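Local coordinates for YcaO (Methanopyrus kandleri, PDB 6CIB), which binds ADP and magnesium ions as a member of the YcaO family and probably uses ATP to drive thioamidation of peptide backbones, at residues Pro46-Arg50 and Thr66-Arg72; Phe38-Val42 and Leu256-Arg261; Glu167-Trp171 and Met233-Ala237. All coordinates share one frame; numbering follows the deposited sequence.

Contact 1 (Pro46-Arg50 and Thr66-Arg72); sequences PVEIR and TTRIQAR. With OXM (oxamic acid), chain I; ADP (adenosine-5'-diphosphate), chain G.
Pro-46 sets its CB over the centre of one face of the Arg-68 guanidinium, 3.4 Å from Arg-68 CZ, where strand 45-54 meets the start of helix 68-85. The guanidinium edge does the polar work. Arg-68 NH1 reaches Glu-48 OE2 at 2.8 Å, on its anti side, with the planes 78° apart, while NE and NH2 hold O2 and O3 of oxamic acid in two nearly straight bonds. Bends at chi2 and chi3 (62° and 58°) present NE and NH2 to the ligand and NH1 to Glu-48, NH2 being shared with Asp-40 O. Arg-50 grips the other carboxylate oxygen end-on, NH1 and NH2 both 2.9 Å from Glu-48 OE1, and also pairs with Glu-29. Arg-72 NE adds a weak bond to Glu-48 OE2, which Ser-39 OG also meets. Ala-71 CB packs 3.7 Å from the aliphatic CG of Glu-48 and also reaches Pro-46. Thr-67 is the N-cap, accepting from Gln-70 N, and Gln-70 NE2 donates to N7 of the ADP adenine at 2.8 Å. Glu-48, with three arginines around it, is probably ionised and probably helps, with Asp-40 O, to orient the Arg-68 head that binds oxamic acid.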
loop_
_atom_site.group_PDB
_atom_site.type_symbol
_atom_site.label_atom_id
_atom_site.label_comp_id
_atom_site.label_asym_id
_atom_site.label_seq_id
_atom_site.Cartn_x
_atom_site.Cartn_y
_atom_site.Cartn_z
ATOM N N PRO A 46 12.015 -1.702 14.074
ATOM C CA PRO A 46 12.896 -0.765 13.381
ATOM C C PRO A 46 12.126 0.035 12.337
ATOM O O PRO A 46 11.393 -0.547 11.518
ATOM C CB PRO A 46 13.918 -1.675 12.673
ATOM C CG PRO A 46 13.768 -3.014 13.287
ATOM C CD PRO A 46 12.358 -3.101 13.778
ATOM N N VAL A 47 12.286 1.356 12.389
ATOM C CA VAL A 47 11.702 2.266 11.401
ATOM C C VAL A 47 12.837 3.124 10.823
ATOM O O VAL A 47 13.742 3.539 11.547
ATOM C CB VAL A 47 10.574 3.160 12.002
ATOM C CG1 VAL A 47 10.011 4.126 10.950
ATOM C CG2 VAL A 47 9.447 2.306 12.573
ATOM N N GLU A 48 12.775 3.378 9.518
ATOM C CA GLU A 48 13.802 4.133 8.808
ATOM C C GLU A 48 13.195 5.353 8.132
ATOM O O GLU A 48 12.127 5.265 7.516
ATOM C CB GLU A 48 14.480 3.238 7.773
ATOM C CG GLU A 48 15.388 2.172 8.373
ATOM C CD GLU A 48 16.680 2.748 8.938
ATOM O OE1 GLU A 48 17.294 3.614 8.286
ATOM O OE2 GLU A 48 17.087 2.323 10.031
ATOM N N ILE A 49 13.857 6.499 8.261
ATOM C CA ILE A 49 13.340 7.731 7.638
ATOM C C ILE A 49 14.368 8.251 6.650
ATOM O O ILE A 49 15.570 8.258 6.941
ATOM C CB ILE A 49 12.932 8.812 8.677
ATOM C CG1 ILE A 49 11.758 8.327 9.533
ATOM C CG2 ILE A 49 12.512 10.125 8.009
ATOM C CD1 ILE A 49 12.186 7.834 10.893
ATOM N N ARG A 50 13.880 8.669 5.482
ATOM C CA ARG A 50 14.718 9.245 4.441
ATOM C C ARG A 50 14.253 10.654 4.079
ATOM O O ARG A 50 13.052 10.895 3.907
ATOM C CB ARG A 50 14.725 8.340 3.203
ATOM C CG ARG A 50 15.221 6.908 3.459
ATOM C CD ARG A 50 16.731 6.865 3.710
ATOM N NE ARG A 50 17.223 5.524 4.048
ATOM C CZ ARG A 50 17.254 5.005 5.278
ATOM N NH1 ARG A 50 16.826 5.711 6.321
ATOM N NH2 ARG A 50 17.714 3.764 5.467
ATOM N N THR A 66 10.504 -6.095 10.307
ATOM C CA THR A 66 10.766 -6.803 11.558
ATOM C C THR A 66 12.249 -6.770 11.928
ATOM O O THR A 66 12.598 -6.977 13.096
ATOM C CB THR A 66 10.286 -8.262 11.515
ATOM O OG1 THR A 66 10.942 -8.938 10.438
ATOM C CG2 THR A 66 8.772 -8.322 11.307
ATOM N N THR A 67 13.106 -6.522 10.933
ATOM C CA THR A 67 14.553 -6.445 11.114
ATOM C C THR A 67 15.059 -5.107 10.580
ATOM O O THR A 67 14.411 -4.482 9.732
ATOM C CB THR A 67 15.302 -7.563 10.351
ATOM O OG1 THR A 67 14.992 -7.461 8.958
ATOM C CG2 THR A 67 14.933 -8.971 10.870
ATOM N N ARG A 68 16.229 -4.689 11.066
ATOM C CA ARG A 68 16.851 -3.428 10.650
ATOM C C ARG A 68 17.202 -3.487 9.170
ATOM O O ARG A 68 17.067 -2.486 8.455
ATOM C CB ARG A 68 18.091 -3.124 11.512
ATOM C CG ARG A 68 18.816 -1.801 11.207
ATOM C CD ARG A 68 17.954 -0.555 11.446
ATOM N NE ARG A 68 17.472 -0.465 12.824
ATOM C CZ ARG A 68 16.551 0.394 13.261
ATOM N NH1 ARG A 68 15.981 1.267 12.431
ATOM N NH2 ARG A 68 16.191 0.372 14.542
ATOM N N ILE A 69 17.642 -4.664 8.715
ATOM C CA ILE A 69 17.930 -4.886 7.300
ATOM C C ILE A 69 16.672 -4.623 6.453
ATOM O O ILE A 69 16.724 -3.820 5.509
ATOM C CB ILE A 69 18.558 -6.289 7.010
ATOM C CG1 ILE A 69 20.031 -6.339 7.462
ATOM C CG2 ILE A 69 18.502 -6.595 5.515
ATOM C CD1 ILE A 69 20.650 -7.741 7.504
ATOM N N GLN A 70 15.551 -5.257 6.798
ATOM C CA GLN A 70 14.307 -5.079 6.013
ATOM C C GLN A 70 13.800 -3.633 6.040
ATOM O O GLN A 70 13.336 -3.126 5.024
ATOM C CB GLN A 70 13.195 -6.063 6.437
ATOM C CG GLN A 70 11.830 -5.878 5.740
ATOM C CD GLN A 70 11.876 -5.928 4.207
ATOM O OE1 GLN A 70 12.817 -6.454 3.606
ATOM N NE2 GLN A 70 10.836 -5.379 3.567
ATOM N N ALA A 71 13.912 -2.977 7.195
ATOM C CA ALA A 71 13.540 -1.569 7.311
ATOM C C ALA A 71 14.367 -0.685 6.379
ATOM O O ALA A 71 13.837 0.262 5.785
ATOM C CB ALA A 71 13.665 -1.099 8.752
ATOM N N ARG A 72 15.655 -1.008 6.247
ATOM C CA ARG A 72 16.574 -0.253 5.396
ATOM C C ARG A 72 16.340 -0.519 3.903
ATOM O O ARG A 72 16.478 0.387 3.085
ATOM C CB ARG A 72 18.038 -0.475 5.824
ATOM C CG ARG A 72 18.347 0.286 7.103
ATOM C CD ARG A 72 19.761 0.140 7.630
ATOM N NE ARG A 72 19.911 0.979 8.815
ATOM C CZ ARG A 72 20.834 0.824 9.766
ATOM N NH1 ARG A 72 21.725 -0.157 9.708
ATOM N NH2 ARG A 72 20.852 1.663 10.793
HETATM C C1 OXM I . 19.568 -2.476 16.751
HETATM N N1 OXM I . 19.554 -2.059 18.013
HETATM O O1 OXM I . 20.376 -3.314 16.346
HETATM C C2 OXM I . 18.583 -1.911 15.827
HETATM O O2 OXM I . 18.767 -2.027 14.595
HETATM O O3 OXM I . 17.580 -1.323 16.297
HETATM P PB ADP G . 4.489 -0.802 1.568
HETATM O O1B ADP G . 4.592 -1.262 0.129
HETATM O O2B ADP G . 3.194 -1.182 2.257
HETATM O O3B ADP G . 4.916 0.625 1.818
HETATM P PA ADP G . 7.080 -1.624 2.586
HETATM O O1A ADP G . 7.494 -3.002 3.026
HETATM O O2A ADP G . 7.328 -0.500 3.556
HETATM O O3A ADP G . 5.514 -1.785 2.329
HETATM O "O5'" ADP G . 7.783 -1.323 1.173
HETATM C "C5'" ADP G . 8.083 -0.028 0.621
HETATM C "C4'" ADP G . 8.562 -0.197 -0.833
HETATM O "O4'" ADP G . 9.732 -1.029 -0.870
HETATM C "C3'" ADP G . 7.548 -0.907 -1.734
HETATM O "O3'" ADP G . 7.701 -0.455 -3.094
HETATM C "C2'" ADP G . 7.955 -2.367 -1.646
HETATM O "O2'" ADP G . 7.502 -3.132 -2.759
HETATM C "C1'" ADP G . 9.475 -2.260 -1.569
HETATM N N9 ADP G . 10.107 -3.370 -0.820
HETATM C C8 ADP G . 9.917 -3.640 0.484
HETATM N N7 ADP G . 10.637 -4.721 0.862
HETATM C C5 ADP G . 11.322 -5.146 -0.204
HETATM C C6 ADP G . 12.279 -6.244 -0.475
HETATM N N6 ADP G . 12.641 -7.096 0.513
HETATM N N1 ADP G . 12.763 -6.355 -1.737
HETATM C C2 ADP G . 12.405 -5.505 -2.730
HETATM N N3 ADP G . 11.542 -4.480 -2.547
HETATM C C4 ADP G . 10.977 -4.253 -1.322
HETATM O O HOH W 1 18.544 2.171 3.333
#

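Contact 2 (Phe38-Val42 and Leu256-Arg261); sequences FSDRV and LSMARR. With OXM (oxamic acid), chain I.
Asp-40 and Arg-261 meet edge to edge in a bidentate salt bridge, with carboxylate and guanidinium only 15° from coplanar, and this is the tight part of the contact. The grip is side-on: Arg-261 NH2 donates to Asp-40 OD1 at 2.7 Å through the syn lone pair, and Arg-261 NE to Asp-40 OD2 at 2.9 Å, both bonds being nearly straight. On its anti side OD2 takes a further bond from Ser-257 OG, 2.6 Å long; with OG anti to its own backbone N (chi1 169°), the hydroxyl leans from the helix toward the strand. A water bridges Asp-40 OD2 and Ser-257 O, so OD2 is met by three partners, which should restrain the carboxylate's rotation. Ile-49 of the adjoining strand packs beside Asp-40, Ser-257 and Arg-261.

Next to this polar knot the contact turns apolar and less close. Val-42 splits its branches, CG1 lying 3.9 Å from Leu-256 CD1 and CG2 the same distance from Ser-257 CB. The solvent side is more open in character. The exposed Arg-261 keeps one close approach there, its NH1 3.5 Å from Phe-38 CD1, over one ring face but displaced toward the rim. Arg-260 merely brushes Val-42 CG1 with its NH1 at 4.4 Å and has its salt bridge elsewhere, with Glu-230. On the other side of the strand, Arg-41 NH1 donates to oxamic acid O3.

The geometry is that of a helix packed across the outermost strand of an antiparallel sheet: helix 241-260 lies against strand 34-42, and the axes of segments 256-260 and 38-42 make an angle of 117°.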
loop_
_atom_site.group_PDB
_atom_site.type_symbol
_atom_site.label_atom_id
_atom_site.label_comp_id
_atom_site.label_asym_id
_atom_site.label_seq_id
_atom_site.Cartn_x
_atom_site.Cartn_y
_atom_site.Cartn_z
ATOM N N PHE A 38 17.633 8.533 8.903
ATOM C CA PHE A 38 17.382 8.425 10.340
ATOM C C PHE A 38 16.940 7.005 10.693
ATOM O O PHE A 38 16.157 6.398 9.960
ATOM C CB PHE A 38 16.272 9.386 10.778
ATOM C CG PHE A 38 16.559 10.838 10.497
ATOM C CD1 PHE A 38 17.310 11.605 11.397
ATOM C CD2 PHE A 38 16.061 11.446 9.339
ATOM C CE1 PHE A 38 17.569 12.949 11.146
ATOM C CE2 PHE A 38 16.312 12.796 9.084
ATOM C CZ PHE A 38 17.061 13.546 9.993
ATOM N N SER A 39 17.408 6.510 11.832
ATOM C CA SER A 39 16.969 5.218 12.359
ATOM C C SER A 39 16.186 5.361 13.649
ATOM O O SER A 39 16.665 5.941 14.628
ATOM C CB SER A 39 18.164 4.286 12.578
ATOM O OG SER A 39 18.772 3.968 11.346
ATOM N N ASP A 40 14.966 4.835 13.640
ATOM C CA ASP A 40 14.117 4.809 14.830
ATOM C C ASP A 40 13.858 3.363 15.235
ATOM O O ASP A 40 14.108 2.443 14.463
ATOM C CB ASP A 40 12.787 5.538 14.553
ATOM C CG ASP A 40 12.939 7.071 14.518
ATOM O OD1 ASP A 40 14.060 7.582 14.746
ATOM O OD2 ASP A 40 11.928 7.771 14.254
ATOM N N ARG A 41 13.373 3.168 16.449
ATOM C CA ARG A 41 12.831 1.881 16.858
ATOM C C ARG A 41 11.599 2.161 17.704
ATOM O O ARG A 41 11.679 2.831 18.740
ATOM C CB ARG A 41 13.866 1.045 17.627
ATOM C CG ARG A 41 13.631 -0.476 17.592
ATOM C CD ARG A 41 14.773 -1.291 18.226
ATOM N NE ARG A 41 15.133 -0.680 19.492
ATOM C CZ ARG A 41 16.279 -0.077 19.779
ATOM N NH1 ARG A 41 17.304 -0.061 18.929
ATOM N NH2 ARG A 41 16.396 0.482 20.967
ATOM N N VAL A 42 10.455 1.668 17.249
ATOM C CA VAL A 42 9.203 1.888 17.966
ATOM C C VAL A 42 8.841 0.563 18.616
ATOM O O VAL A 42 8.489 -0.405 17.924
ATOM C CB VAL A 42 8.087 2.438 17.044
ATOM C CG1 VAL A 42 6.775 2.581 17.801
ATOM C CG2 VAL A 42 8.505 3.783 16.450
ATOM N N LEU A 256 3.763 5.963 14.250
ATOM C CA LEU A 256 4.242 6.516 15.518
ATOM C C LEU A 256 5.595 7.183 15.413
ATOM O O LEU A 256 5.813 8.237 16.027
ATOM C CB LEU A 256 4.242 5.457 16.626
ATOM C CG LEU A 256 2.865 4.910 17.017
ATOM C CD1 LEU A 256 2.986 3.671 17.888
ATOM C CD2 LEU A 256 2.030 5.987 17.692
ATOM N N SER A 257 6.495 6.586 14.628
ATOM C CA SER A 257 7.789 7.195 14.331
ATOM C C SER A 257 7.615 8.568 13.680
ATOM O O SER A 257 8.254 9.539 14.102
ATOM C CB SER A 257 8.637 6.278 13.443
ATOM O OG SER A 257 9.778 6.962 12.954
HETATM N N MSE A 258 6.736 8.638 12.677
HETATM C CA MSE A 258 6.442 9.883 11.946
HETATM C C MSE A 258 5.851 10.958 12.821
HETATM O O MSE A 258 6.259 12.129 12.733
HETATM C CB MSE A 258 5.418 9.644 10.835
HETATM C CG MSE A 258 5.802 8.527 9.888
HETATM SE SE MSE A 258 7.245 9.161 8.730
HETATM C CE MSE A 258 6.047 8.812 7.198
ATOM N N ALA A 259 4.880 10.575 13.654
ATOM C CA ALA A 259 4.193 11.526 14.532
ATOM C C ALA A 259 5.158 12.100 15.576
ATOM O O ALA A 259 5.133 13.298 15.848
ATOM C CB ALA A 259 2.984 10.874 15.192
ATOM N N ARG A 260 6.025 11.248 16.121
ATOM C CA ARG A 260 7.030 11.660 17.107
ATOM C C ARG A 260 8.111 12.572 16.528
ATOM O O ARG A 260 8.781 13.280 17.273
ATOM C CB ARG A 260 7.669 10.442 17.766
ATOM C CG ARG A 260 6.800 9.813 18.836
ATOM C CD ARG A 260 7.261 8.401 19.135
ATOM N NE ARG A 260 6.251 7.690 19.913
ATOM C CZ ARG A 260 6.449 6.542 20.560
ATOM N NH1 ARG A 260 7.633 5.951 20.548
ATOM N NH2 ARG A 260 5.451 5.989 21.233
ATOM N N ARG A 261 8.275 12.548 15.205
ATOM C CA ARG A 261 9.159 13.483 14.507
ATOM C C ARG A 261 8.386 14.668 13.913
ATOM O O ARG A 261 8.983 15.555 13.293
ATOM C CB ARG A 261 9.941 12.766 13.399
ATOM C CG ARG A 261 11.060 11.884 13.920
ATOM C CD ARG A 261 11.767 11.141 12.800
ATOM N NE ARG A 261 12.868 10.356 13.370
ATOM C CZ ARG A 261 14.084 10.834 13.627
ATOM N NH1 ARG A 261 14.400 12.097 13.343
ATOM N NH2 ARG A 261 14.991 10.043 14.174
HETATM C C1 OXM I . 19.568 -2.476 16.751
HETATM N N1 OXM I . 19.554 -2.059 18.013
HETATM O O1 OXM I . 20.376 -3.314 16.346
HETATM C C2 OXM I . 18.583 -1.911 15.827
HETATM O O2 OXM I . 18.767 -2.027 14.595
HETATM O O3 OXM I . 17.580 -1.323 16.297
HETATM O O HOH W 2 10.434 8.905 15.999
#

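Contact 3 (Glu167-Trp171 and Met233-Ala237); sequences ERDSW and MGFGA
Trp-171 swings its indole off the helix with CG anti to the backbone N (chi1 -177°), and Phe-235 on the strand turns its ring to meet it with CG anti to the carbonyl carbon (chi1 -57°). Their meeting is a face-to-face aromatic stack within a helix-on-sheet layer of the YcaO domain: helix 154-177 lies over the edge strand 233-238 of a three-stranded antiparallel sheet, the segment axes 8.7 Å apart. The evidence for stacking is direct. The centroids of the Phe-235 ring and the Trp-171 five-membered ring are 4.0 Å apart and the planes are inclined by 27°, so the rings are splayed rather than strictly parallel. Phe-235 CE2 sits over the centre of the indole, and Phe-235 CZ comes 3.4 Å from Trp-171 CE2. The polar edge of the indole is satisfied along its own helix, where NE1 bonds to Glu-175.

At the benzo end of the indole, selenomethionine Met-233 brings CE to 3.4 Å from Trp-171 CZ2. Its selenium lies 5.2 Å from the centroid of the five-membered ring, an oblique Met-aromatic contact.

One turn back along the helix, Glu-167, which lies near the bound ADP, provides an aliphatic and a polar surface. Its CB packs 3.7 Å from Ala-237 CB, and its extended chain runs past Phe-235 CB to leave the carboxylate near the strand backbone. No direct hydrogen bond joins the segments. A water links them instead, donating to Glu-167 OE1 at 2.7 Å and accepting from Ala-237 N at 3.2 Å.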
loop_
_atom_site.group_PDB
_atom_site.type_symbol
_atom_site.label_atom_id
_atom_site.label_comp_id
_atom_site.label_asym_id
_atom_site.label_seq_id
_atom_site.Cartn_x
_atom_site.Cartn_y
_atom_site.Cartn_z
ATOM N N GLU A 167 -6.282 -3.512 -0.327
ATOM C CA GLU A 167 -6.231 -2.951 1.020
ATOM C C GLU A 167 -7.014 -1.635 1.128
ATOM O O GLU A 167 -7.857 -1.474 2.023
ATOM C CB GLU A 167 -4.764 -2.766 1.417
ATOM C CG GLU A 167 -4.521 -2.075 2.739
ATOM C CD GLU A 167 -3.091 -1.590 2.867
ATOM O OE1 GLU A 167 -2.172 -2.437 2.916
ATOM O OE2 GLU A 167 -2.885 -0.365 2.926
ATOM N N ARG A 168 -6.749 -0.714 0.207
ATOM C CA ARG A 168 -7.427 0.587 0.212
ATOM C C ARG A 168 -8.884 0.493 -0.240
ATOM O O ARG A 168 -9.705 1.308 0.170
ATOM C CB ARG A 168 -6.654 1.626 -0.608
ATOM C CG ARG A 168 -5.174 1.690 -0.266
ATOM C CD ARG A 168 -4.838 2.720 0.781
ATOM N NE ARG A 168 -3.492 2.528 1.327
ATOM C CZ ARG A 168 -2.352 2.892 0.736
ATOM N NH1 ARG A 168 -2.339 3.454 -0.476
ATOM N NH2 ARG A 168 -1.203 2.661 1.360
ATOM N N ASP A 169 -9.199 -0.504 -1.073
ATOM C CA ASP A 169 -10.593 -0.798 -1.444
ATOM C C ASP A 169 -11.411 -1.197 -0.211
ATOM O O ASP A 169 -12.507 -0.655 -0.001
ATOM C CB ASP A 169 -10.677 -1.871 -2.546
ATOM C CG ASP A 169 -12.118 -2.159 -2.979
ATOM O OD1 ASP A 169 -12.695 -1.385 -3.773
ATOM O OD2 ASP A 169 -12.670 -3.174 -2.515
ATOM N N SER A 170 -10.870 -2.124 0.592
ATOM C CA SER A 170 -11.480 -2.544 1.863
ATOM C C SER A 170 -11.655 -1.384 2.838
ATOM O O SER A 170 -12.740 -1.191 3.381
ATOM C CB SER A 170 -10.659 -3.645 2.536
ATOM O OG SER A 170 -10.830 -4.889 1.892
ATOM N N TRP A 171 -10.579 -0.621 3.050
ATOM C CA TRP A 171 -10.601 0.549 3.920
ATOM C C TRP A 171 -11.622 1.591 3.432
ATOM O O TRP A 171 -12.378 2.133 4.242
ATOM C CB TRP A 171 -9.181 1.122 4.070
ATOM C CG TRP A 171 -9.039 2.298 4.989
ATOM C CD1 TRP A 171 -9.899 2.690 5.980
ATOM C CD2 TRP A 171 -7.939 3.220 5.030
ATOM N NE1 TRP A 171 -9.422 3.811 6.611
ATOM C CE2 TRP A 171 -8.223 4.164 6.051
ATOM C CE3 TRP A 171 -6.750 3.354 4.292
ATOM C CZ2 TRP A 171 -7.357 5.227 6.359
ATOM C CZ3 TRP A 171 -5.889 4.415 4.594
ATOM C CH2 TRP A 171 -6.198 5.332 5.629
HETATM N N MSE A 233 -3.480 4.709 12.408
HETATM C CA MSE A 233 -4.042 3.479 11.856
HETATM C C MSE A 233 -3.023 2.844 10.961
HETATM O O MSE A 233 -2.245 3.534 10.311
HETATM C CB MSE A 233 -5.298 3.781 11.043
HETATM C CG MSE A 233 -6.419 4.412 11.859
HETATM SE SE MSE A 233 -7.987 4.604 10.673
HETATM C CE MSE A 233 -7.328 6.156 9.675
ATOM N N GLY A 234 -3.010 1.515 10.940
ATOM C CA GLY A 234 -2.178 0.742 10.016
ATOM C C GLY A 234 -3.013 -0.316 9.316
ATOM O O GLY A 234 -3.990 -0.810 9.887
ATOM N N PHE A 235 -2.639 -0.649 8.079
ATOM C CA PHE A 235 -3.351 -1.661 7.293
ATOM C C PHE A 235 -2.403 -2.617 6.586
ATOM O O PHE A 235 -1.280 -2.251 6.235
ATOM C CB PHE A 235 -4.285 -1.011 6.258
ATOM C CG PHE A 235 -5.293 -0.083 6.859
ATOM C CD1 PHE A 235 -6.521 -0.565 7.306
ATOM C CD2 PHE A 235 -5.006 1.281 7.003
ATOM C CE1 PHE A 235 -7.448 0.294 7.893
ATOM C CE2 PHE A 235 -5.929 2.139 7.593
ATOM C CZ PHE A 235 -7.150 1.645 8.032
ATOM N N GLY A 236 -2.875 -3.842 6.384
ATOM C CA GLY A 236 -2.160 -4.838 5.595
ATOM C C GLY A 236 -3.118 -5.714 4.815
ATOM O O GLY A 236 -4.238 -5.979 5.265
ATOM N N ALA A 237 -2.681 -6.144 3.637
ATOM C CA ALA A 237 -3.432 -7.100 2.831
ATOM C C ALA A 237 -2.502 -8.192 2.336
ATOM O O ALA A 237 -1.387 -7.904 1.866
ATOM C CB ALA A 237 -4.130 -6.413 1.666
HETATM O O HOH W 3 -0.882 -4.439 1.614
#

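How the contacts relate
Contacts 1 and 2 adjoin, their centres about 11 Å apart, and build on neighbouring strands of one antiparallel sheet, 45-54 and 34-42; Val-47 O pairs with Asp-40 N between them, and both reach oxamic acid. Each is only partly buried and relies on charge, a four-residue network in contact 1 and a bidentate salt bridge reinforced by a serine and a water in contact 2. Contact 3 differs: its centre is about 8 Å from that of the chain, against about 17 and 19 Å, it is buried, and aromatic stacking carries it. It belongs to another sheet, yet strand 233-238 leads directly into helix 241-260, part of contact 2. Contacts 1 and 3 do not touch.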